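PDB 3HL6: pathogenicity island protein from Staphylococcus aureus subsp. aureus, which is of unknown function but is encoded by open reading frame 9 of a mobile staphylococcal pathogenicity island. Local coordinates for residues D40-M44 with A163-P169; H56-K60 with L177-E182; L118-A122 with F183-A189; E172-G176 with L204-Y208. One frame throughout, in Å; residues are numbered along the deposited sequence.

Contact 1. Residues D40-M44 with A163-P169; sequences DPFDM and ATGINEP
A163 and F42 meet through a CH-pi contact: CB of A163 stands over one face of the F42 ring, 3.7 Å from the ring centroid and only 10° off its normal. The aromatic group is brought there with CG beside the backbone N and opposite the carbonyl carbon (chi1 -88°). The same methyl carbon also receives the tip of M44, whose chain runs extended so that CE comes within 3.5 Å of A163 CB. At the rim of the ring, near its plane, lies the carbonyl oxygen of I166.

Prolines make the other close apolar contacts. P169 approaches the ring obliquely, its CG 3.4 Å from F42 CE2, while its CD is 3.5 Å from P41 CG, the two proline side chains crossing at about a right angle.

The contact brings together two type I beta turns, D40 to D43 in the loop between strands 33-37 and 44-49, and A163 to I166, starting on the last residue of helix 152-163. An Asx turn is nested in the first: D40 OD1 accepts from F42 N at 3.0 Å, and D40 OD2 takes M44 N at 3.1 Å. Both N-H groups come from above the carboxylate plane, and this double grip fixes the backbone on which F42 and M44 are carried. In the second turn I166 N is bonded to A163 O at 3.3 Å. Outside the two segments, R13 donates to A163 O and Y46 OH is hydrogen-bonded to D40 OD2. Helix 100-109, through M104, and L177 of helix 171-184 also pack against F42.

Contact 2. Residues H56-K60 with L177-E182; sequences HVYIK and LKLVTE
Where strand 52-57 leaves the mixed sheet, V57 and I59 turn their side chains onto helix 171-184, packing the end of the strand and the loop after it against the helix. V57 straddles the helix surface with its two methyl groups. CG1 touches the leucine branch at 3.6 Å from L177 CD2, and CG2, placed between the backbone N and the carbonyl carbon, comes to 3.1 Å from T181 OG1. That hydroxyl is also within bonding distance of L177 O and K178 O of its own helix.

The strand has ended by I59, yet its side chain still follows the helix: CD1 lies 3.5 Å from K178 CG and rests on the aliphatic part of that lysine. Y160 of helix 152-163 packs on L177 and T181, and its OH is hydrogen-bonded to V57 N.

Farther out the character changes from apolar to charged. K178, extended all along its length, crosses K60 at about a right angle, its NZ lying against K60 CD and CE, with the two NZ atoms 4.2 Å apart. Such like charges would be expected to repel; E182 OE1, 5.5 Å from K60 NZ, may partly offset this, though too distant for a salt bridge.

Contact 3. Residues L118-A122 with F183-A189; sequences LQTYA and FVQDENA
Y121 reaches across to the end of helix 171-184, and its side chain can be followed from root to tip. CG lies opposite the backbone N (chi1 -157°), which sends the ring towards F183 and V184. At the root, CB sits 4.0 Å from F183 CE1. Along one side of the ring the next neighbour is D186, whose OD1 is 3.4 Å from Y121 CE1; carboxylate and ring come from opposite directions with their planes 41° apart, an oblique meeting. V184 covers one face: its CG2 is 4.2 Å from the ring centroid and 20° from the normal, displaced towards the rim. The other branch of the same valine follows the ring to its end, with V184 CG1 3.6 Å from Y121 CZ and 3.1 Å from Y121 OH. At the tip, Y121 OH also gives a weak hydrogen bond of 3.5 Å to V184 O, the last step of a path that is mostly apolar.

One turn earlier, L118 adds to this packing, its CD2 approaching the F183 ring obliquely, 3.4 Å from F183 CD1. F183 is therefore shared by L118 and Y121. D186 OD1 also accepts a weak bond from A189 N, within the loop that follows the helix. The approach of A122 to A189 is modelled too closely to be trusted.

The contact thus joins the C-terminal end of helix 112-121 to the end of helix 171-184 and the loop leading to helix 191-208. Y194 of that last helix packs on both L118 and F183, and V152 of helix 152-163 touches both L118 and V184.

Contact 4. Residues E172-G176 with L204-Y208; sequences ELVEG and LKASY
The ring of Y208 receives E172 at its edge, where CB of the glutamate lies near the ring plane, 4.3 Å from Y208 CD1. L173 arrives at an oblique angle, with its CD1 4.0 Å from Y208 CE1. Y208 CG stands opposite its own backbone N (chi1 -172°), which carries the ring past E172 to L173; beyond them its OH is hydrogen-bonded to D102, while S101 and A105 of the same helix, 100-109, touch the tyrosine too.

A second flat group is the carboxylate of E172. The chain bends at chi2, and OE2 accepts a hydrogen bond from S207 OG, modelled at 2.6 Å; the position of OE2 is less certain, so the exact length is doubtful.

L204 reaches from helix 191-208 to the G176 backbone of helix 171-184. Its two methyl groups diverge: CD2 meets the aliphatic part of the glutamate at 3.8 Å from E172 CG, and CD1 lies 3.7 Å from G176 N, where no side chain intervenes.

The short segments have axes 10.2 Å apart and run at 165° to each other, the geometry of an antiparallel helical hairpin, here formed by helices 171-184 and 191-208.

In the fold
From the N terminus, the first segments of contacts 1, 2 and 3 open in turn: the loop before strand 44-49, the end of strand 52-57, and the end of helix 112-121. Contact 1 closes first, after helix 152-163, crossing contacts 2 and 3. Contact 4 opens only then, in series with contact 1. Contacts 2 and 3 close along helix 171-184 and just after it, crossing each other and contact 4, which closes last on helix 191-208. Helix 171-184 is thus tied to the end of strand 52-57 and the loop after it, helix 112-121 and its hairpin partner. Contact 1 touches contact 2 through D43 and Y58 and contact 4 through F42 and V174; L179 and L204 join contacts 2 and 4.

Contact 1. Residues D40-M44 with A163-P169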
# COMPACT_ATOMS: atom_id res chain seq x y z
N ASP B 40 -1.20 6.88 17.74
CA ASP B 40 -0.12 6.08 17.22
C ASP B 40 0.49 5.34 18.38
O ASP B 40 1.09 5.97 19.24
CB ASP B 40 0.93 7.05 16.67
CG ASP B 40 2.08 6.36 15.96
OD1 ASP B 40 2.20 5.11 16.04
OD2 ASP B 40 2.87 7.09 15.31
N PRO B 41 0.39 4.01 18.40
CA PRO B 41 0.89 3.39 19.60
C PRO B 41 2.40 3.54 19.75
O PRO B 41 2.94 3.17 20.78
CB PRO B 41 0.51 1.91 19.43
CG PRO B 41 0.39 1.70 17.98
CD PRO B 41 -0.06 3.02 17.39
N PHE B 42 3.09 4.08 18.74
CA PHE B 42 4.54 4.13 18.75
C PHE B 42 4.94 5.56 18.85
O PHE B 42 6.12 5.87 19.00
CB PHE B 42 5.12 3.57 17.43
CG PHE B 42 5.35 2.09 17.44
CD1 PHE B 42 6.47 1.55 18.03
CD2 PHE B 42 4.45 1.24 16.83
CE1 PHE B 42 6.70 0.19 18.03
CE2 PHE B 42 4.67 -0.14 16.81
CZ PHE B 42 5.79 -0.66 17.42
N ASP B 43 3.95 6.44 18.72
CA ASP B 43 4.09 7.82 19.11
C ASP B 43 5.16 8.54 18.31
O ASP B 43 6.05 9.19 18.86
CB ASP B 43 4.46 7.85 20.56
CG ASP B 43 3.99 9.10 21.25
OD1 ASP B 43 3.65 10.09 20.56
OD2 ASP B 43 3.96 9.05 22.50
N MET B 44 5.08 8.43 16.99
CA MET B 44 6.17 8.91 16.17
C MET B 44 5.91 10.35 15.80
O MET B 44 4.75 10.76 15.66
CB MET B 44 6.32 8.05 14.91
CG MET B 44 6.86 6.66 15.17
SD MET B 44 6.61 5.61 13.72
CE MET B 44 7.26 4.03 14.26
N ALA B 163 7.22 -1.04 12.11
CA ALA B 163 6.38 -0.52 13.20
C ALA B 163 5.08 0.09 12.67
O ALA B 163 4.03 -0.01 13.33
CB ALA B 163 7.14 0.49 14.08
N THR B 164 5.13 0.68 11.48
CA THR B 164 3.97 1.33 10.92
C THR B 164 2.94 0.34 10.41
O THR B 164 1.82 0.75 10.04
CB THR B 164 4.33 2.28 9.75
OG1 THR B 164 4.86 1.53 8.64
CG2 THR B 164 5.32 3.36 10.20
N GLY B 165 3.26 -0.95 10.36
CA GLY B 165 2.23 -1.93 10.01
C GLY B 165 1.58 -2.71 11.16
O GLY B 165 0.75 -3.57 10.93
N ILE B 166 1.95 -2.40 12.40
CA ILE B 166 1.59 -3.22 13.55
C ILE B 166 0.55 -2.50 14.40
O ILE B 166 0.84 -1.44 14.98
CB ILE B 166 2.80 -3.49 14.46
CG1 ILE B 166 3.88 -4.29 13.74
CG2 ILE B 166 2.38 -4.19 15.78
CD1 ILE B 166 5.04 -4.54 14.61
N ASN B 167 -0.65 -3.07 14.49
CA ASN B 167 -1.67 -2.50 15.36
C ASN B 167 -1.63 -3.14 16.74
O ASN B 167 -1.49 -4.36 16.86
CB ASN B 167 -3.08 -2.60 14.74
CG ASN B 167 -3.23 -1.76 13.47
OD1 ASN B 167 -2.49 -0.81 13.24
ND2 ASN B 167 -4.19 -2.14 12.65
N GLU B 168 -1.70 -2.30 17.77
CA GLU B 168 -1.61 -2.75 19.17
C GLU B 168 -0.36 -3.55 19.50
O GLU B 168 -0.45 -4.70 19.93
CB GLU B 168 -2.86 -3.55 19.55
CG GLU B 168 -4.14 -2.72 19.54
CD GLU B 168 -5.35 -3.57 19.85
OE1 GLU B 168 -5.22 -4.83 19.80
OE2 GLU B 168 -6.44 -3.00 20.14
N PRO B 169 0.82 -2.94 19.33
CA PRO B 169 2.02 -3.70 19.66
C PRO B 169 2.18 -3.91 21.16
O PRO B 169 2.01 -2.98 21.96
CB PRO B 169 3.14 -2.82 19.12
CG PRO B 169 2.58 -1.43 19.18
CD PRO B 169 1.13 -1.58 18.85

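Contact 2. Residues H56-K60 with L177-E182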
# COMPACT_ATOMS: atom_id res chain seq x y z
N HIS B 56 10.65 9.43 14.03
CA HIS B 56 11.35 9.03 15.25
C HIS B 56 10.31 8.96 16.34
O HIS B 56 9.44 9.82 16.44
CB HIS B 56 12.50 9.99 15.61
CG HIS B 56 12.05 11.31 16.15
ND1 HIS B 56 11.98 12.45 15.37
CD2 HIS B 56 11.62 11.66 17.38
CE1 HIS B 56 11.51 13.45 16.10
NE2 HIS B 56 11.29 12.99 17.32
N VAL B 57 10.38 7.91 17.14
CA VAL B 57 9.49 7.85 18.29
C VAL B 57 9.89 9.00 19.17
O VAL B 57 11.04 9.43 19.20
CB VAL B 57 9.55 6.52 19.08
CG1 VAL B 57 9.24 5.35 18.17
CG2 VAL B 57 10.90 6.36 19.75
N TYR B 58 8.92 9.52 19.89
CA TYR B 58 9.15 10.72 20.63
C TYR B 58 9.79 10.35 21.97
O TYR B 58 9.31 9.47 22.67
CB TYR B 58 7.82 11.45 20.75
CG TYR B 58 7.68 12.29 21.97
CD1 TYR B 58 8.06 13.63 21.96
CD2 TYR B 58 7.15 11.76 23.14
CE1 TYR B 58 7.92 14.41 23.08
CE2 TYR B 58 7.00 12.53 24.25
CZ TYR B 58 7.39 13.85 24.22
OH TYR B 58 7.25 14.61 25.34
N ILE B 59 10.93 10.95 22.28
CA ILE B 59 11.58 10.77 23.58
C ILE B 59 11.61 12.08 24.37
O ILE B 59 12.13 13.11 23.89
CB ILE B 59 13.04 10.25 23.46
CG1 ILE B 59 13.23 9.33 22.23
CG2 ILE B 59 13.51 9.63 24.79
CD1 ILE B 59 12.87 7.89 22.45
N LYS B 60 11.06 12.03 25.58
CA LYS B 60 10.80 13.25 26.38
C LYS B 60 12.10 13.85 26.93
O LYS B 60 12.39 15.04 26.71
CB LYS B 60 9.84 12.94 27.53
CG LYS B 60 10.23 11.69 28.32
CD LYS B 60 10.11 10.41 27.43
CE LYS B 60 11.00 9.29 28.02
NZ LYS B 60 12.39 9.81 28.29
N LEU B 177 11.93 -0.20 20.48
CA LEU B 177 12.22 0.80 19.46
C LEU B 177 12.67 2.14 20.08
O LEU B 177 13.52 2.85 19.53
CB LEU B 177 11.03 0.98 18.52
CG LEU B 177 11.32 1.93 17.35
CD1 LEU B 177 12.49 1.40 16.44
CD2 LEU B 177 10.05 2.18 16.56
N LYS B 178 12.10 2.45 21.25
CA LYS B 178 12.44 3.67 21.94
C LYS B 178 13.88 3.66 22.46
O LYS B 178 14.59 4.66 22.32
CB LYS B 178 11.42 3.91 23.07
CG LYS B 178 11.74 5.02 24.00
CD LYS B 178 10.46 5.63 24.57
CE LYS B 178 10.79 6.54 25.77
NZ LYS B 178 9.66 7.41 26.21
N LEU B 179 14.33 2.54 23.04
CA LEU B 179 15.70 2.45 23.59
C LEU B 179 16.78 2.48 22.51
O LEU B 179 17.89 3.02 22.68
CB LEU B 179 15.89 1.18 24.41
CG LEU B 179 14.93 0.78 25.53
CD1 LEU B 179 14.91 -0.75 25.71
CD2 LEU B 179 15.33 1.47 26.82
N VAL B 180 16.47 1.87 21.39
CA VAL B 180 17.38 1.87 20.28
C VAL B 180 17.41 3.27 19.67
O VAL B 180 18.47 3.78 19.34
CB VAL B 180 16.96 0.81 19.26
CG1 VAL B 180 17.70 0.97 18.04
CG2 VAL B 180 17.24 -0.62 19.86
N THR B 181 16.25 3.91 19.54
CA THR B 181 16.27 5.22 18.91
C THR B 181 16.87 6.27 19.84
O THR B 181 17.47 7.24 19.38
CB THR B 181 14.89 5.67 18.34
OG1 THR B 181 13.94 5.75 19.38
CG2 THR B 181 14.35 4.65 17.40
N GLU B 182 16.76 6.06 21.14
CA GLU B 182 17.43 6.94 22.09
C GLU B 182 18.94 6.82 22.04
O GLU B 182 19.67 7.81 21.89
CB GLU B 182 16.94 6.68 23.52
CG GLU B 182 17.52 7.67 24.50
CD GLU B 182 17.04 7.44 25.94
OE1 GLU B 182 16.26 6.49 26.19
OE2 GLU B 182 17.48 8.22 26.82

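Contact 3. Residues L118-A122 with F183-A189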
# COMPACT_ATOMS: atom_id res chain seq x y z
N LEU B 118 25.63 -1.72 17.06
CA LEU B 118 25.32 -0.89 18.21
C LEU B 118 26.51 -0.76 19.16
O LEU B 118 26.86 0.36 19.57
CB LEU B 118 24.08 -1.41 18.95
CG LEU B 118 22.75 -1.08 18.26
CD1 LEU B 118 21.64 -2.01 18.67
CD2 LEU B 118 22.36 0.36 18.51
N GLN B 119 27.13 -1.88 19.50
CA GLN B 119 28.43 -1.90 20.16
C GLN B 119 29.32 -0.82 19.59
O GLN B 119 29.69 0.15 20.25
CB GLN B 119 29.12 -3.21 19.88
CG GLN B 119 28.95 -4.29 20.91
CD GLN B 119 30.22 -5.09 21.03
OE1 GLN B 119 30.20 -6.31 21.25
NE2 GLN B 119 31.34 -4.41 20.87
N THR B 120 29.65 -1.04 18.32
CA THR B 120 30.57 -0.23 17.54
C THR B 120 30.15 1.23 17.40
O THR B 120 30.95 2.09 17.07
CB THR B 120 30.69 -0.86 16.15
OG1 THR B 120 31.39 -2.10 16.27
CG2 THR B 120 31.44 0.05 15.20
N TYR B 121 28.88 1.51 17.63
CA TYR B 121 28.41 2.87 17.53
C TYR B 121 29.12 3.74 18.55
O TYR B 121 29.57 4.85 18.24
CB TYR B 121 26.91 2.95 17.78
CG TYR B 121 26.29 4.17 17.18
CD1 TYR B 121 25.78 5.20 17.99
CD2 TYR B 121 26.19 4.31 15.80
CE1 TYR B 121 25.20 6.32 17.43
CE2 TYR B 121 25.61 5.43 15.23
CZ TYR B 121 25.12 6.43 16.05
OH TYR B 121 24.54 7.53 15.47
N ALA B 122 29.24 3.25 19.78
CA ALA B 122 30.01 3.97 20.76
C ALA B 122 30.85 3.06 21.66
O ALA B 122 32.08 3.03 21.54
CB ALA B 122 29.10 4.85 21.59
N PHE B 183 19.41 5.59 22.18
CA PHE B 183 20.83 5.29 22.20
C PHE B 183 21.59 5.98 21.09
O PHE B 183 22.75 6.37 21.25
CB PHE B 183 21.01 3.79 22.09
CG PHE B 183 22.44 3.35 22.03
CD1 PHE B 183 22.97 2.83 20.84
CD2 PHE B 183 23.25 3.39 23.16
CE1 PHE B 183 24.28 2.38 20.78
CE2 PHE B 183 24.57 2.95 23.10
CZ PHE B 183 25.09 2.44 21.91
N VAL B 184 20.96 6.14 19.94
CA VAL B 184 21.65 6.68 18.79
C VAL B 184 21.66 8.22 18.69
O VAL B 184 22.54 8.78 18.03
CB VAL B 184 21.14 6.04 17.50
CG1 VAL B 184 21.60 6.83 16.31
CG2 VAL B 184 21.64 4.61 17.42
N GLN B 185 20.71 8.88 19.33
CA GLN B 185 20.83 10.32 19.58
C GLN B 185 22.04 10.53 20.48
O GLN B 185 21.99 10.23 21.67
CB GLN B 185 19.58 10.87 20.27
CG GLN B 185 18.25 10.43 19.66
CD GLN B 185 18.17 10.72 18.18
OE1 GLN B 185 18.60 11.78 17.73
NE2 GLN B 185 17.61 9.78 17.42
N ASP B 186 23.15 11.01 19.93
CA ASP B 186 24.43 10.67 20.56
C ASP B 186 24.67 11.29 21.93
O ASP B 186 24.45 12.50 22.14
CB ASP B 186 25.61 10.96 19.64
CG ASP B 186 26.31 9.70 19.19
OD1 ASP B 186 26.07 8.63 19.83
OD2 ASP B 186 27.10 9.80 18.21
N GLU B 187 25.12 10.44 22.85
CA GLU B 187 25.85 10.89 24.02
C GLU B 187 27.35 10.86 23.74
O GLU B 187 28.16 10.85 24.69
CB GLU B 187 25.54 10.00 25.21
CG GLU B 187 24.06 9.81 25.50
CD GLU B 187 23.82 9.02 26.78
OE1 GLU B 187 24.78 8.85 27.57
OE2 GLU B 187 22.67 8.57 26.99
N ASN B 188 27.73 10.85 22.44
CA ASN B 188 28.95 10.15 22.03
C ASN B 188 29.00 8.83 22.80
O ASN B 188 30.00 8.51 23.46
CB ASN B 188 30.21 11.00 22.34
CG ASN B 188 30.06 12.44 21.86
OD1 ASN B 188 31.01 13.22 21.88
ND2 ASN B 188 28.85 12.80 21.43
N ALA B 189 27.91 8.07 22.71
CA ALA B 189 27.52 7.12 23.75
C ALA B 189 28.70 6.22 24.11
O ALA B 189 29.54 5.87 23.25
CB ALA B 189 26.32 6.27 23.28

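Contact 4. Residues E172-G176 with L204-Y208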
# COMPACT_ATOMS: atom_id res chain seq x y z
N GLU B 172 6.87 -4.48 24.42
CA GLU B 172 8.28 -4.80 24.20
C GLU B 172 8.78 -4.38 22.81
O GLU B 172 9.97 -4.16 22.61
CB GLU B 172 8.54 -6.29 24.41
CG GLU B 172 8.38 -6.76 25.87
CD GLU B 172 7.21 -7.71 26.07
OE1 GLU B 172 6.24 -7.64 25.29
OE2 GLU B 172 7.25 -8.54 27.00
N LEU B 173 7.87 -4.26 21.86
CA LEU B 173 8.23 -3.61 20.62
C LEU B 173 8.34 -2.09 20.80
O LEU B 173 9.35 -1.49 20.45
CB LEU B 173 7.22 -3.99 19.55
CG LEU B 173 7.48 -5.23 18.69
CD1 LEU B 173 8.63 -6.10 19.22
CD2 LEU B 173 6.20 -6.01 18.57
N VAL B 174 7.32 -1.48 21.38
CA VAL B 174 7.40 -0.08 21.83
C VAL B 174 8.65 0.29 22.64
O VAL B 174 9.39 1.19 22.28
CB VAL B 174 6.15 0.32 22.63
CG1 VAL B 174 5.98 1.80 22.59
CG2 VAL B 174 4.89 -0.36 22.07
N GLU B 175 8.91 -0.38 23.76
CA GLU B 175 10.06 -0.00 24.56
C GLU B 175 11.35 -0.29 23.76
O GLU B 175 12.26 0.55 23.71
CB GLU B 175 10.02 -0.75 25.89
CG GLU B 175 11.10 -0.34 26.90
CD GLU B 175 10.99 1.13 27.33
OE1 GLU B 175 9.94 1.76 27.01
OE2 GLU B 175 11.95 1.65 27.97
N GLY B 176 11.42 -1.45 23.13
CA GLY B 176 12.52 -1.78 22.22
C GLY B 176 12.90 -0.71 21.22
O GLY B 176 14.07 -0.35 21.09
N LEU B 204 13.86 -7.65 27.46
CA LEU B 204 12.67 -7.55 26.64
C LEU B 204 12.59 -8.73 25.70
O LEU B 204 11.53 -9.35 25.53
CB LEU B 204 12.69 -6.25 25.84
CG LEU B 204 12.65 -4.92 26.58
CD1 LEU B 204 12.93 -3.86 25.55
CD2 LEU B 204 11.29 -4.69 27.21
N LYS B 205 13.71 -9.07 25.09
CA LYS B 205 13.78 -10.35 24.40
C LYS B 205 13.25 -11.47 25.32
O LYS B 205 12.69 -12.45 24.82
CB LYS B 205 15.21 -10.65 23.95
CG LYS B 205 15.33 -11.93 23.14
CD LYS B 205 16.78 -12.21 22.83
CE LYS B 205 16.90 -13.38 21.88
NZ LYS B 205 18.30 -13.39 21.32
N ALA B 206 13.40 -11.30 26.64
CA ALA B 206 13.03 -12.36 27.60
C ALA B 206 11.51 -12.45 27.82
O ALA B 206 10.93 -13.55 27.78
CB ALA B 206 13.77 -12.23 28.93
N SER B 207 10.85 -11.30 28.00
CA SER B 207 9.41 -11.35 28.02
C SER B 207 8.77 -11.58 26.67
O SER B 207 7.75 -12.25 26.58
CB SER B 207 8.79 -10.14 28.70
OG SER B 207 9.45 -8.99 28.29
N TYR B 208 9.34 -11.00 25.61
CA TYR B 208 8.70 -11.15 24.28
C TYR B 208 8.58 -12.62 23.90
O TYR B 208 7.53 -13.09 23.49
CB TYR B 208 9.42 -10.38 23.16
CG TYR B 208 8.60 -10.40 21.88
CD1 TYR B 208 7.65 -9.41 21.61
CD2 TYR B 208 8.75 -11.43 20.97
CE1 TYR B 208 6.90 -9.46 20.46
CE2 TYR B 208 8.00 -11.48 19.83
CZ TYR B 208 7.09 -10.51 19.57
OH TYR B 208 6.34 -10.61 18.42